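Local coordinates for SnoaL-like domain-containing protein (Agrobacterium tumefaciens str. C58, PDB 3DXO) that is of unknown function but belongs to the SnoaL-like family of the NTF2 clan and has been proposed to be an isomerase, at residues A14-E19 with A53-A58; E34-V39 with G107-V112; V68-P73 with S83-S88; G77-F82 with T98-L103. All blocks are in the same frame, centred on the assembly; numbering follows the deposited sequence.

Interaction 1. Residues A14-E19 with A53-A58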
loop_
_atom_site.group_PDB
_atom_site.type_symbol
_atom_site.label_atom_id
_atom_site.label_comp_id
_atom_site.label_asym_id
_atom_site.label_seq_id
_atom_site.Cartn_x
_atom_site.Cartn_y
_atom_site.Cartn_z
ATOM N N ALA B 14 -14.544 -11.091 -3.331
ATOM C CA ALA B 14 -15.431 -12.187 -3.763
ATOM C C ALA B 14 -14.691 -13.530 -3.700
ATOM O O ALA B 14 -15.269 -14.556 -3.289
ATOM C CB ALA B 14 -15.932 -11.947 -5.148
ATOM N N ALA B 15 -13.419 -13.513 -4.097
ATOM C CA ALA B 15 -12.599 -14.695 -4.057
ATOM C C ALA B 15 -12.388 -15.095 -2.610
ATOM O O ALA B 15 -12.477 -16.258 -2.315
ATOM C CB ALA B 15 -11.266 -14.469 -4.764
ATOM N N TRP B 16 -12.111 -14.154 -1.709
ATOM C CA TRP B 16 -11.890 -14.518 -0.300
ATOM C C TRP B 16 -13.156 -14.989 0.402
ATOM O O TRP B 16 -13.092 -15.719 1.365
ATOM C CB TRP B 16 -11.284 -13.361 0.505
ATOM C CG TRP B 16 -9.824 -13.207 0.299
ATOM C CD1 TRP B 16 -9.214 -12.475 -0.665
ATOM C CD2 TRP B 16 -8.775 -13.818 1.067
ATOM N NE1 TRP B 16 -7.849 -12.569 -0.539
ATOM C CE2 TRP B 16 -7.550 -13.388 0.512
ATOM C CE3 TRP B 16 -8.752 -14.636 2.200
ATOM C CZ2 TRP B 16 -6.321 -13.770 1.029
ATOM C CZ3 TRP B 16 -7.534 -15.020 2.717
ATOM C CH2 TRP B 16 -6.333 -14.600 2.130
ATOM N N ASN B 17 -14.309 -14.554 -0.064
ATOM C CA ASN B 17 -15.574 -14.915 0.580
ATOM C C ASN B 17 -16.272 -16.097 -0.032
ATOM O O ASN B 17 -17.341 -16.489 0.416
ATOM C CB ASN B 17 -16.524 -13.723 0.540
ATOM C CG ASN B 17 -16.139 -12.662 1.504
ATOM O OD1 ASN B 17 -15.879 -12.946 2.676
ATOM N ND2 ASN B 17 -16.136 -11.410 1.042
ATOM N N GLU B 18 -15.698 -16.627 -1.104
ATOM C CA GLU B 18 -16.263 -17.775 -1.778
ATOM C C GLU B 18 -16.079 -19.020 -0.901
ATOM O O GLU B 18 -14.959 -19.422 -0.508
ATOM C CB GLU B 18 -15.659 -17.952 -3.163
ATOM C CG GLU B 18 -16.074 -19.238 -3.845
ATOM C CD GLU B 18 -17.579 -19.428 -3.926
ATOM O OE1 GLU B 18 -18.287 -18.473 -4.207
ATOM O OE2 GLU B 18 -18.064 -20.542 -3.717
ATOM N N GLU B 19 -17.230 -19.605 -0.622
ATOM C CA GLU B 19 -17.397 -20.779 0.221
ATOM C C GLU B 19 -16.840 -22.076 -0.411
ATOM O O GLU B 19 -16.198 -22.864 0.252
ATOM C CB GLU B 19 -18.896 -20.853 0.523
ATOM C CG GLU B 19 -19.362 -21.970 1.319
ATOM C CD GLU B 19 -19.704 -23.204 0.494
ATOM O OE1 GLU B 19 -20.296 -23.116 -0.599
ATOM O OE2 GLU B 19 -19.399 -24.299 1.007
ATOM N N ALA B 53 -4.777 -21.924 -2.954
ATOM C CA ALA B 53 -4.453 -22.801 -1.814
ATOM C C ALA B 53 -4.348 -21.964 -0.525
ATOM O O ALA B 53 -4.988 -22.269 0.484
ATOM C CB ALA B 53 -3.184 -23.598 -2.071
HETATM N N MSE B 54 -3.589 -20.874 -0.590
HETATM C CA MSE B 54 -3.435 -19.963 0.545
HETATM C C MSE B 54 -4.783 -19.509 1.116
HETATM O O MSE B 54 -5.003 -19.611 2.314
HETATM C CB MSE B 54 -2.629 -18.747 0.110
HETATM C CG MSE B 54 -2.134 -17.865 1.206
HETATM SE SE MSE B 54 -1.495 -16.231 0.424
HETATM C CE MSE B 54 -3.144 -15.526 -0.097
ATOM N N ILE B 55 -5.679 -19.030 0.258
ATOM C CA ILE B 55 -6.985 -18.561 0.707
ATOM C C ILE B 55 -7.762 -19.687 1.376
ATOM O O ILE B 55 -8.387 -19.505 2.393
ATOM C CB ILE B 55 -7.823 -17.980 -0.454
ATOM C CG1 ILE B 55 -7.146 -16.719 -1.022
ATOM C CG2 ILE B 55 -9.261 -17.647 0.042
ATOM C CD1 ILE B 55 -7.676 -16.239 -2.356
ATOM N N GLU B 56 -7.714 -20.870 0.800
ATOM C CA GLU B 56 -8.381 -22.003 1.390
ATOM C C GLU B 56 -7.825 -22.345 2.766
ATOM O O GLU B 56 -8.604 -22.656 3.668
ATOM C CB GLU B 56 -8.247 -23.215 0.513
ATOM C CG GLU B 56 -8.919 -24.434 1.134
ATOM C CD GLU B 56 -8.971 -25.602 0.186
ATOM O OE1 GLU B 56 -9.146 -25.382 -1.017
ATOM O OE2 GLU B 56 -8.843 -26.741 0.615
ATOM N N ALA B 57 -6.497 -22.333 2.924
ATOM C CA ALA B 57 -5.870 -22.621 4.220
ATOM C C ALA B 57 -6.310 -21.572 5.253
ATOM O O ALA B 57 -6.640 -21.914 6.383
ATOM C CB ALA B 57 -4.351 -22.674 4.097
ATOM N N ALA B 58 -6.333 -20.306 4.842
ATOM C CA ALA B 58 -6.739 -19.182 5.691
ATOM C C ALA B 58 -8.156 -19.379 6.229
ATOM O O ALA B 58 -8.425 -19.262 7.429
ATOM C CB ALA B 58 -6.646 -17.877 4.897
#

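Interaction 2. Residues E34-V39 with G107-V112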
loop_
_atom_site.group_PDB
_atom_site.type_symbol
_atom_site.label_atom_id
_atom_site.label_comp_id
_atom_site.label_asym_id
_atom_site.label_seq_id
_atom_site.Cartn_x
_atom_site.Cartn_y
_atom_site.Cartn_z
ATOM N N GLU B 34 -0.900 -15.303 -14.004
ATOM C CA GLU B 34 -0.079 -16.496 -13.809
ATOM C C GLU B 34 1.158 -16.119 -12.990
ATOM O O GLU B 34 1.503 -16.815 -12.042
ATOM C CB GLU B 34 0.265 -17.188 -15.140
ATOM C CG GLU B 34 -0.995 -17.744 -15.816
ATOM C CD GLU B 34 -0.756 -18.671 -17.015
ATOM O OE1 GLU B 34 0.348 -18.699 -17.606
ATOM O OE2 GLU B 34 -1.719 -19.388 -17.369
ATOM N N ASN B 35 1.811 -15.016 -13.346
ATOM C CA ASN B 35 2.917 -14.493 -12.562
ATOM C C ASN B 35 2.290 -13.535 -11.591
ATOM O O ASN B 35 2.143 -12.360 -11.931
ATOM C CB ASN B 35 3.894 -13.707 -13.416
ATOM C CG ASN B 35 4.638 -14.571 -14.390
ATOM O OD1 ASN B 35 4.213 -15.677 -14.713
ATOM N ND2 ASN B 35 5.760 -14.060 -14.892
ATOM N N THR B 36 1.873 -14.017 -10.424
ATOM C CA THR B 36 1.238 -13.169 -9.427
ATOM C C THR B 36 1.846 -13.494 -8.078
ATOM O O THR B 36 2.373 -14.597 -7.881
ATOM C CB THR B 36 -0.305 -13.331 -9.384
ATOM O OG1 THR B 36 -0.868 -12.318 -8.540
ATOM C CG2 THR B 36 -0.722 -14.713 -8.873
ATOM N N ARG B 37 1.754 -12.545 -7.145
ATOM C CA ARG B 37 2.415 -12.663 -5.852
ATOM C C ARG B 37 1.571 -11.986 -4.776
ATOM O O ARG B 37 1.023 -10.899 -4.991
ATOM C CB ARG B 37 3.742 -11.916 -5.963
ATOM C CG ARG B 37 4.862 -12.322 -5.056
ATOM C CD ARG B 37 5.863 -13.188 -5.779
ATOM N NE ARG B 37 7.188 -12.949 -5.207
ATOM C CZ ARG B 37 7.643 -13.489 -4.071
ATOM N NH1 ARG B 37 6.874 -14.331 -3.352
ATOM N NH2 ARG B 37 8.880 -13.184 -3.650
ATOM N N TYR B 38 1.492 -12.611 -3.613
ATOM C CA TYR B 38 0.753 -12.072 -2.480
ATOM C C TYR B 38 1.615 -12.121 -1.214
ATOM O O TYR B 38 2.351 -13.067 -0.980
ATOM C CB TYR B 38 -0.535 -12.892 -2.266
ATOM C CG TYR B 38 -1.364 -12.484 -1.076
ATOM C CD1 TYR B 38 -0.988 -12.845 0.214
ATOM C CD2 TYR B 38 -2.523 -11.763 -1.235
ATOM C CE1 TYR B 38 -1.742 -12.474 1.327
ATOM C CE2 TYR B 38 -3.288 -11.394 -0.146
ATOM C CZ TYR B 38 -2.893 -11.750 1.140
ATOM O OH TYR B 38 -3.634 -11.373 2.246
ATOM N N VAL B 39 1.525 -11.085 -0.400
ATOM C CA VAL B 39 2.175 -11.086 0.909
ATOM C C VAL B 39 1.442 -10.146 1.860
ATOM O O VAL B 39 1.119 -9.005 1.496
ATOM C CB VAL B 39 3.708 -10.722 0.879
ATOM C CG1 VAL B 39 3.942 -9.268 0.484
ATOM C CG2 VAL B 39 4.321 -10.995 2.240
ATOM N N GLY B 107 -5.083 -6.507 -17.436
ATOM C CA GLY B 107 -6.161 -6.398 -16.462
ATOM C C GLY B 107 -6.228 -7.398 -15.310
ATOM O O GLY B 107 -7.181 -7.362 -14.540
ATOM N N ARG B 108 -5.243 -8.282 -15.157
ATOM C CA ARG B 108 -5.312 -9.314 -14.103
ATOM C C ARG B 108 -4.374 -9.010 -12.954
ATOM O O ARG B 108 -3.318 -8.415 -13.172
ATOM C CB ARG B 108 -5.061 -10.696 -14.715
ATOM C CG ARG B 108 -6.202 -11.084 -15.658
ATOM C CD ARG B 108 -5.890 -12.183 -16.667
ATOM N NE ARG B 108 -5.582 -13.474 -16.049
ATOM C CZ ARG B 108 -5.407 -14.613 -16.722
ATOM N NH1 ARG B 108 -5.537 -14.646 -18.044
ATOM N NH2 ARG B 108 -5.121 -15.734 -16.087
ATOM N N ILE B 109 -4.754 -9.433 -11.742
ATOM C CA ILE B 109 -3.979 -9.125 -10.519
ATOM C C ILE B 109 -2.603 -9.808 -10.500
ATOM O O ILE B 109 -2.504 -11.028 -10.488
ATOM C CB ILE B 109 -4.758 -9.498 -9.209
ATOM C CG1 ILE B 109 -6.122 -8.786 -9.174
ATOM C CG2 ILE B 109 -3.939 -9.142 -7.996
ATOM C CD1 ILE B 109 -6.970 -9.069 -7.966
ATOM N N ASP B 110 -1.539 -9.011 -10.498
ATOM C CA ASP B 110 -0.159 -9.551 -10.489
ATOM C C ASP B 110 0.586 -9.327 -9.171
ATOM O O ASP B 110 1.636 -9.915 -8.944
ATOM C CB ASP B 110 0.680 -8.996 -11.657
ATOM C CG ASP B 110 0.919 -7.491 -11.580
ATOM O OD1 ASP B 110 0.551 -6.831 -10.598
ATOM O OD2 ASP B 110 1.494 -6.963 -12.539
ATOM N N ASN B 111 0.048 -8.496 -8.291
ATOM C CA ASN B 111 0.754 -8.216 -7.051
ATOM C C ASN B 111 -0.157 -7.669 -5.955
ATOM O O ASN B 111 -0.936 -6.762 -6.211
ATOM C CB ASN B 111 1.878 -7.209 -7.332
ATOM C CG ASN B 111 3.042 -7.342 -6.351
ATOM O OD1 ASN B 111 3.373 -8.457 -5.925
ATOM N ND2 ASN B 111 3.674 -6.221 -6.000
ATOM N N VAL B 112 -0.096 -8.239 -4.756
ATOM C CA VAL B 112 -0.898 -7.730 -3.645
ATOM C C VAL B 112 -0.088 -7.658 -2.362
ATOM O O VAL B 112 0.598 -8.609 -1.997
ATOM C CB VAL B 112 -2.128 -8.580 -3.369
ATOM C CG1 VAL B 112 -2.819 -8.075 -2.090
ATOM C CG2 VAL B 112 -3.088 -8.547 -4.577
#

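Interaction 3. Residues V68-P73 with S83-S88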
loop_
_atom_site.group_PDB
_atom_site.type_symbol
_atom_site.label_atom_id
_atom_site.label_comp_id
_atom_site.label_asym_id
_atom_site.label_seq_id
_atom_site.Cartn_x
_atom_site.Cartn_y
_atom_site.Cartn_z
ATOM N N VAL B 68 -15.569 -7.876 4.734
ATOM C CA VAL B 68 -16.493 -6.900 4.199
ATOM C C VAL B 68 -15.775 -5.590 3.913
ATOM O O VAL B 68 -14.994 -5.084 4.728
ATOM C CB VAL B 68 -17.640 -6.654 5.198
ATOM C CG1 VAL B 68 -18.597 -5.641 4.666
ATOM C CG2 VAL B 68 -18.323 -7.961 5.524
ATOM N N LEU B 69 -16.083 -5.022 2.757
ATOM C CA LEU B 69 -15.447 -3.807 2.315
ATOM C C LEU B 69 -15.774 -2.676 3.293
ATOM O O LEU B 69 -16.868 -2.630 3.822
ATOM C CB LEU B 69 -15.920 -3.477 0.897
ATOM C CG LEU B 69 -15.269 -2.368 0.067
ATOM C CD1 LEU B 69 -13.801 -2.670 -0.277
ATOM C CD2 LEU B 69 -16.088 -2.200 -1.191
ATOM N N ALA B 70 -14.785 -1.826 3.566
ATOM C CA ALA B 70 -14.904 -0.666 4.441
ATOM C C ALA B 70 -14.444 0.550 3.638
ATOM O O ALA B 70 -13.431 0.502 2.946
ATOM C CB ALA B 70 -14.049 -0.833 5.676
ATOM N N GLY B 71 -15.196 1.640 3.700
ATOM C CA GLY B 71 -14.837 2.847 2.953
ATOM C C GLY B 71 -14.917 2.726 1.439
ATOM O O GLY B 71 -15.473 1.773 0.924
ATOM N N THR B 72 -14.364 3.704 0.728
ATOM C CA THR B 72 -14.371 3.710 -0.734
ATOM C C THR B 72 -13.011 3.396 -1.313
ATOM O O THR B 72 -12.067 4.105 -1.045
ATOM C CB THR B 72 -14.756 5.086 -1.281
ATOM O OG1 THR B 72 -16.095 5.362 -0.904
ATOM C CG2 THR B 72 -14.657 5.130 -2.803
ATOM N N PRO B 73 -12.907 2.322 -2.092
ATOM C CA PRO B 73 -11.653 2.059 -2.770
ATOM C C PRO B 73 -11.192 3.255 -3.621
ATOM O O PRO B 73 -12.011 4.065 -4.083
ATOM C CB PRO B 73 -11.984 0.864 -3.676
ATOM C CG PRO B 73 -13.120 0.152 -2.969
ATOM C CD PRO B 73 -13.912 1.271 -2.347
ATOM N N SER B 83 -9.856 -1.081 1.917
ATOM C CA SER B 83 -9.836 -1.675 3.252
ATOM C C SER B 83 -11.071 -2.523 3.487
ATOM O O SER B 83 -12.094 -2.335 2.835
ATOM C CB SER B 83 -9.678 -0.620 4.333
ATOM O OG SER B 83 -8.376 -0.068 4.243
ATOM N N TRP B 84 -10.936 -3.482 4.407
ATOM C CA TRP B 84 -12.003 -4.414 4.719
ATOM C C TRP B 84 -11.981 -4.745 6.201
ATOM O O TRP B 84 -10.956 -4.592 6.834
ATOM C CB TRP B 84 -11.832 -5.704 3.895
ATOM C CG TRP B 84 -10.496 -6.288 4.069
ATOM C CD1 TRP B 84 -9.414 -6.073 3.276
ATOM C CD2 TRP B 84 -10.049 -7.143 5.144
ATOM N NE1 TRP B 84 -8.332 -6.771 3.763
ATOM C CE2 TRP B 84 -8.688 -7.423 4.914
ATOM C CE3 TRP B 84 -10.667 -7.693 6.266
ATOM C CZ2 TRP B 84 -7.913 -8.211 5.782
ATOM C CZ3 TRP B 84 -9.901 -8.501 7.128
ATOM C CH2 TRP B 84 -8.538 -8.749 6.871
ATOM N N ARG B 85 -13.110 -5.224 6.716
ATOM C CA ARG B 85 -13.268 -5.621 8.097
ATOM C C ARG B 85 -13.526 -7.126 8.156
ATOM O O ARG B 85 -14.161 -7.689 7.259
ATOM C CB ARG B 85 -14.477 -4.896 8.704
ATOM C CG ARG B 85 -14.468 -3.361 8.643
ATOM C CD ARG B 85 -13.205 -2.771 9.253
ATOM N NE ARG B 85 -13.036 -3.191 10.632
ATOM C CZ ARG B 85 -11.912 -3.072 11.319
ATOM N NH1 ARG B 85 -10.845 -2.543 10.746
ATOM N NH2 ARG B 85 -11.849 -3.508 12.572
ATOM N N LEU B 86 -13.037 -7.771 9.212
ATOM C CA LEU B 86 -13.234 -9.199 9.413
ATOM C C LEU B 86 -14.407 -9.378 10.342
ATOM O O LEU B 86 -14.333 -8.975 11.498
ATOM C CB LEU B 86 -11.981 -9.844 10.032
ATOM C CG LEU B 86 -11.902 -11.363 10.247
ATOM C CD1 LEU B 86 -12.074 -12.130 8.960
ATOM C CD2 LEU B 86 -10.583 -11.699 10.895
ATOM N N ILE B 87 -15.483 -9.991 9.827
ATOM C CA ILE B 87 -16.717 -10.235 10.586
ATOM C C ILE B 87 -16.878 -11.717 11.026
ATOM O O ILE B 87 -16.778 -12.677 10.239
ATOM C CB ILE B 87 -17.975 -9.731 9.820
ATOM C CG1 ILE B 87 -17.803 -8.259 9.354
ATOM C CG2 ILE B 87 -19.221 -9.885 10.682
ATOM C CD1 ILE B 87 -17.493 -7.240 10.418
ATOM N N SER B 88 -17.119 -11.855 12.324
ATOM C CA SER B 88 -17.286 -13.119 13.022
ATOM C C SER B 88 -18.575 -13.796 12.586
ATOM O O SER B 88 -19.475 -13.137 12.078
ATOM C CB SER B 88 -17.322 -12.786 14.524
ATOM O OG SER B 88 -17.908 -13.780 15.323
#

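Interaction 4. Residues G77-F82 with T98-L103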
loop_
_atom_site.group_PDB
_atom_site.type_symbol
_atom_site.label_atom_id
_atom_site.label_comp_id
_atom_site.label_asym_id
_atom_site.label_seq_id
_atom_site.Cartn_x
_atom_site.Cartn_y
_atom_site.Cartn_z
ATOM N N GLY B 77 -3.409 4.725 -11.874
ATOM C CA GLY B 77 -2.737 3.829 -12.812
ATOM C C GLY B 77 -3.323 2.445 -12.637
ATOM O O GLY B 77 -4.538 2.301 -12.535
ATOM N N ASN B 78 -2.446 1.447 -12.542
ATOM C CA ASN B 78 -2.833 0.059 -12.311
ATOM C C ASN B 78 -2.879 -0.287 -10.814
ATOM O O ASN B 78 -2.908 -1.456 -10.443
ATOM C CB ASN B 78 -1.879 -0.896 -13.035
ATOM C CG ASN B 78 -0.466 -0.855 -12.470
ATOM O OD1 ASN B 78 0.143 0.211 -12.350
ATOM N ND2 ASN B 78 0.070 -2.029 -12.122
ATOM N N PHE B 79 -2.880 0.725 -9.947
ATOM C CA PHE B 79 -2.988 0.487 -8.495
ATOM C C PHE B 79 -4.373 0.774 -7.939
ATOM O O PHE B 79 -4.992 1.798 -8.260
ATOM C CB PHE B 79 -1.982 1.337 -7.707
ATOM C CG PHE B 79 -0.570 0.943 -7.937
ATOM C CD1 PHE B 79 -0.062 -0.214 -7.357
ATOM C CD2 PHE B 79 0.254 1.712 -8.734
ATOM C CE1 PHE B 79 1.246 -0.597 -7.572
ATOM C CE2 PHE B 79 1.565 1.338 -8.945
ATOM C CZ PHE B 79 2.061 0.175 -8.361
ATOM N N THR B 80 -4.838 -0.150 -7.107
ATOM C CA THR B 80 -6.068 -0.000 -6.355
ATOM C C THR B 80 -5.758 -0.192 -4.861
ATOM O O THR B 80 -4.939 -1.013 -4.489
ATOM C CB THR B 80 -7.118 -1.020 -6.814
ATOM O OG1 THR B 80 -7.432 -0.770 -8.194
ATOM C CG2 THR B 80 -8.380 -0.926 -5.956
ATOM N N ARG B 81 -6.385 0.620 -4.023
ATOM C CA ARG B 81 -6.271 0.509 -2.574
ATOM C C ARG B 81 -7.651 0.463 -1.946
ATOM O O ARG B 81 -8.536 1.246 -2.304
ATOM C CB ARG B 81 -5.559 1.703 -1.956
ATOM C CG ARG B 81 -5.707 1.698 -0.427
ATOM C CD ARG B 81 -5.075 2.868 0.278
ATOM N NE ARG B 81 -5.687 4.140 -0.056
ATOM C CZ ARG B 81 -5.527 5.235 0.664
ATOM N NH1 ARG B 81 -4.820 5.207 1.775
ATOM N NH2 ARG B 81 -6.086 6.367 0.283
ATOM N N PHE B 82 -7.807 -0.430 -0.980
ATOM C CA PHE B 82 -9.064 -0.579 -0.278
ATOM C C PHE B 82 -8.848 -1.227 1.064
ATOM O O PHE B 82 -7.796 -1.841 1.323
ATOM C CB PHE B 82 -10.047 -1.423 -1.099
ATOM C CG PHE B 82 -9.565 -2.811 -1.380
ATOM C CD1 PHE B 82 -9.835 -3.843 -0.500
ATOM C CD2 PHE B 82 -8.836 -3.086 -2.528
ATOM C CE1 PHE B 82 -9.363 -5.157 -0.763
ATOM C CE2 PHE B 82 -8.365 -4.368 -2.788
ATOM C CZ PHE B 82 -8.628 -5.403 -1.913
ATOM N N THR B 98 -5.950 -3.694 5.110
ATOM C CA THR B 98 -5.868 -2.772 3.986
ATOM C C THR B 98 -4.951 -3.409 2.952
ATOM O O THR B 98 -3.943 -4.000 3.319
ATOM C CB THR B 98 -5.332 -1.401 4.418
ATOM O OG1 THR B 98 -6.269 -0.833 5.340
ATOM C CG2 THR B 98 -5.162 -0.465 3.225
ATOM N N ASP B 99 -5.297 -3.298 1.672
ATOM C CA ASP B 99 -4.473 -3.891 0.630
ATOM C C ASP B 99 -4.165 -2.930 -0.508
ATOM O O ASP B 99 -4.950 -2.015 -0.813
ATOM C CB ASP B 99 -5.189 -5.083 -0.018
ATOM C CG ASP B 99 -5.531 -6.176 0.957
ATOM O OD1 ASP B 99 -4.639 -6.974 1.341
ATOM O OD2 ASP B 99 -6.738 -6.271 1.275
ATOM N N VAL B 100 -3.020 -3.173 -1.147
ATOM C CA VAL B 100 -2.639 -2.467 -2.355
ATOM C C VAL B 100 -2.538 -3.571 -3.403
ATOM O O VAL B 100 -1.767 -4.498 -3.233
ATOM C CB VAL B 100 -1.348 -1.683 -2.196
ATOM C CG1 VAL B 100 -0.983 -0.978 -3.524
ATOM C CG2 VAL B 100 -1.542 -0.670 -1.094
ATOM N N VAL B 101 -3.342 -3.457 -4.461
ATOM C CA VAL B 101 -3.403 -4.437 -5.542
ATOM C C VAL B 101 -2.879 -3.837 -6.860
ATOM O O VAL B 101 -3.134 -2.682 -7.148
ATOM C CB VAL B 101 -4.869 -4.899 -5.721
ATOM C CG1 VAL B 101 -5.007 -5.870 -6.883
ATOM C CG2 VAL B 101 -5.360 -5.528 -4.447
ATOM N N SER B 102 -2.148 -4.613 -7.650
ATOM C CA SER B 102 -1.612 -4.140 -8.921
ATOM C C SER B 102 -2.146 -5.006 -10.043
ATOM O O SER B 102 -2.169 -6.236 -9.941
ATOM C CB SER B 102 -0.095 -4.266 -8.969
ATOM O OG SER B 102 0.497 -3.909 -7.745
ATOM N N LEU B 103 -2.551 -4.363 -11.124
ATOM C CA LEU B 103 -3.008 -5.059 -12.297
ATOM C C LEU B 103 -1.886 -5.058 -13.304
ATOM O O LEU B 103 -1.130 -4.102 -13.375
ATOM C CB LEU B 103 -4.262 -4.385 -12.858
ATOM C CG LEU B 103 -5.594 -4.987 -12.396
ATOM C CD1 LEU B 103 -5.680 -5.272 -10.879
ATOM C CD2 LEU B 103 -6.727 -4.129 -12.840
#

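Interaction 1. Residues A14-E19 with A53-A58
I55 lays its side chain across one face of the W16 indole. Its CG1 sits 3.7 Å from the centroid of the W16 six-membered ring and 12° off the ring normal, a CH-pi contact. From CB the short branch puts CG2 3.7 Å from W16 CE3, while CD1, at the end of the CG1 branch, lies 4.0 Å from W16 CE2, toward the pyrrole half. A beta-branched residue suits this place because both arms can cover a broad flat group. A58 comes instead at the indole edge, near its plane, with CB 3.7 Å from W16 CZ3; its small methyl lets the helix backbone run close to the ring. The third partner, M54, is a selenomethionine whose unbranched chain bends at chi3 (70°) and carries CE to 3.8 Å from W16 CZ2, approaching obliquely. No hydrogen bond crosses, so the joint is apolar, although W16 O accepts one from R59 NH1 on helix 47-61. The contact thus packs the end of helix 3-17 against helix 47-61, with Y38 of strand 36-39 touching both W16 and M54, F67 meeting the indole edge-to-face, and R24 of helix 21-31 lying against I55.

Interaction 2. Residues E34-V39 with G107-V112
The Y38 ring meets V112 obliquely, CD2 lying 3.8 Å from V112 CG1, a contact neither squarely over its face nor at its edge. W16 and M54 also border this ring, and its hydroxyl is hydrogen-bonded to D40 OD2, so tyrosine combines an apolar ring that packs with a hydroxyl satisfied by D40. Y38 and V112 are paired and project on the same side of the sheet; CG of Y38 is anti to the backbone N (chi1 177°). On the other side the N111 amide turns OD1 to 3.5 Å from R37 CB, while the rest of the R37 chain leads away.

The two strands run parallel, and V112 is the residue gripped twice: its N gives a bond of 2.9 Å to R37 O, and its O takes one of 3.1 Å from V39 N. Farther back the pairing weakens. R37 N makes only a weak bond to D110 O, and T36 OG1 lies 2.9 Å from I109 O, a possible but unsettled bond. The disturbance coincides with a classic beta bulge in which D110 and N111 both face S102. The bonds to strand 36-39 are therefore sound at V112 and weak at the bulge, whose D110 N and N111 O pair with S102 instead.

Interaction 3. Residues V68-P73 with S83-S88
The beta hairpin of strands 66-76 and 79-87 brings V68, L69 and A70 against S83, W84 and R85, in antiparallel order, along strand 66-76, one of the two outermost strands of the sheet within this chain. V68 and R85 form a hydrogen-bonded pair: V68 N to R85 O spans 2.9 Å and R85 N to V68 O 2.7 Å, both nearly straight and in the carbonyl planes. Next comes the non-hydrogen-bonded pair L69 and W84, whose side chains diverge. A third bond, A70 N to S83 O at 2.8 Å, has its donor 37° above the carbonyl plane, in keeping with strands 68-70 and 83-87, whose directions differ by 134°, and with the corner that the chain turns at G71. The positive phi of that residue (67°) is easily adopted without a side chain.

One side of the pairing carries V68, A70, S83 and R85. A70 CB touches R85 CG at 3.9 Å, its small methyl lying beside the arginine stem, which bends at chi2 and chi3 and carries the guanidinium away. V68 CG2 packs across I87 CG1 at 3.9 Å, two branched chains meeting obliquely. L69 CD1 approaches S83 O at 3.6 Å, and the same leucine reaches L6 and L13 of helix 3-17. W84 holds CB 3.3 Å from V68 O, and its indole packs edge-to-face with F67 of strand 66-76. Main-chain bonds thus hold the hairpin together, while the polar tips are bonded elsewhere in the fold: R85 in a salt bridge to D93 and a hydrogen bond to G118 O, W84 NE1 to D99 OD2.

Interaction 4. Residues G77-F82 with T98-L103
F82 packs on D99 and V101, which share its side of the antiparallel pairing on the facing strand. Its CB lies against P73 of strand 66-76. Chi1 of 61° puts CG between the backbone N and the carbonyl carbon, and the ring folds over the neighbouring strand: CE2 meets V101 CG2 at 3.6 Å, CE1 lies 3.5 Å from D99 OD2, an oxygen also held by W84, and CZ at the tip is 3.9 Å from D99 CB, which sits over one face. Ring and carboxylate planes are 49° apart. Between the strands, T80 with V101 and F82 with D99 each exchange a pair of main-chain hydrogen bonds.

At the open end of this hairpin, N78 is also held twice. Its O accepts from L103 N at 3.0 Å, while its side-chain ND2 gives a 2.7 Å bond to L103 O, continuing the pairing beyond the strand; asparagine's short amide can act as a stand-in for a backbone N-H.

The opposite side carries F79, R81 and V100, which face the second subunit; R81 NH2 forms salt bridges with D117 of the second subunit and with D74 of its own chain. Chemically, then, the hairpin separates a ring-and-carboxylate side, packed near helix 3-17, from an interface side joined by apolar contacts and charge.

How the interactions relate
Interactions 2, 3 and 4 belong to one mixed, curved sheet. Interaction 4 touches both others, with centres about 11 Å from interaction 2 and 15 Å from interaction 3, because strand 93-103 lies beside strand 109-117 and strand 79-87 is shared with interaction 3. Interaction 1 joins two helices and meets the sheet at interaction 2, through M54 and W16 on Y38. Along the chain, interactions 3 and 4, their segments alternating, are nested inside the loop closed by interaction 2, and interaction 1 closes before either opens. W16, Y38, W84 and D99, one from each interaction, lie near bound PEG, probably from the crystallisation liquor, consistent with a pocket between helices and sheet as in NTF2-like proteins.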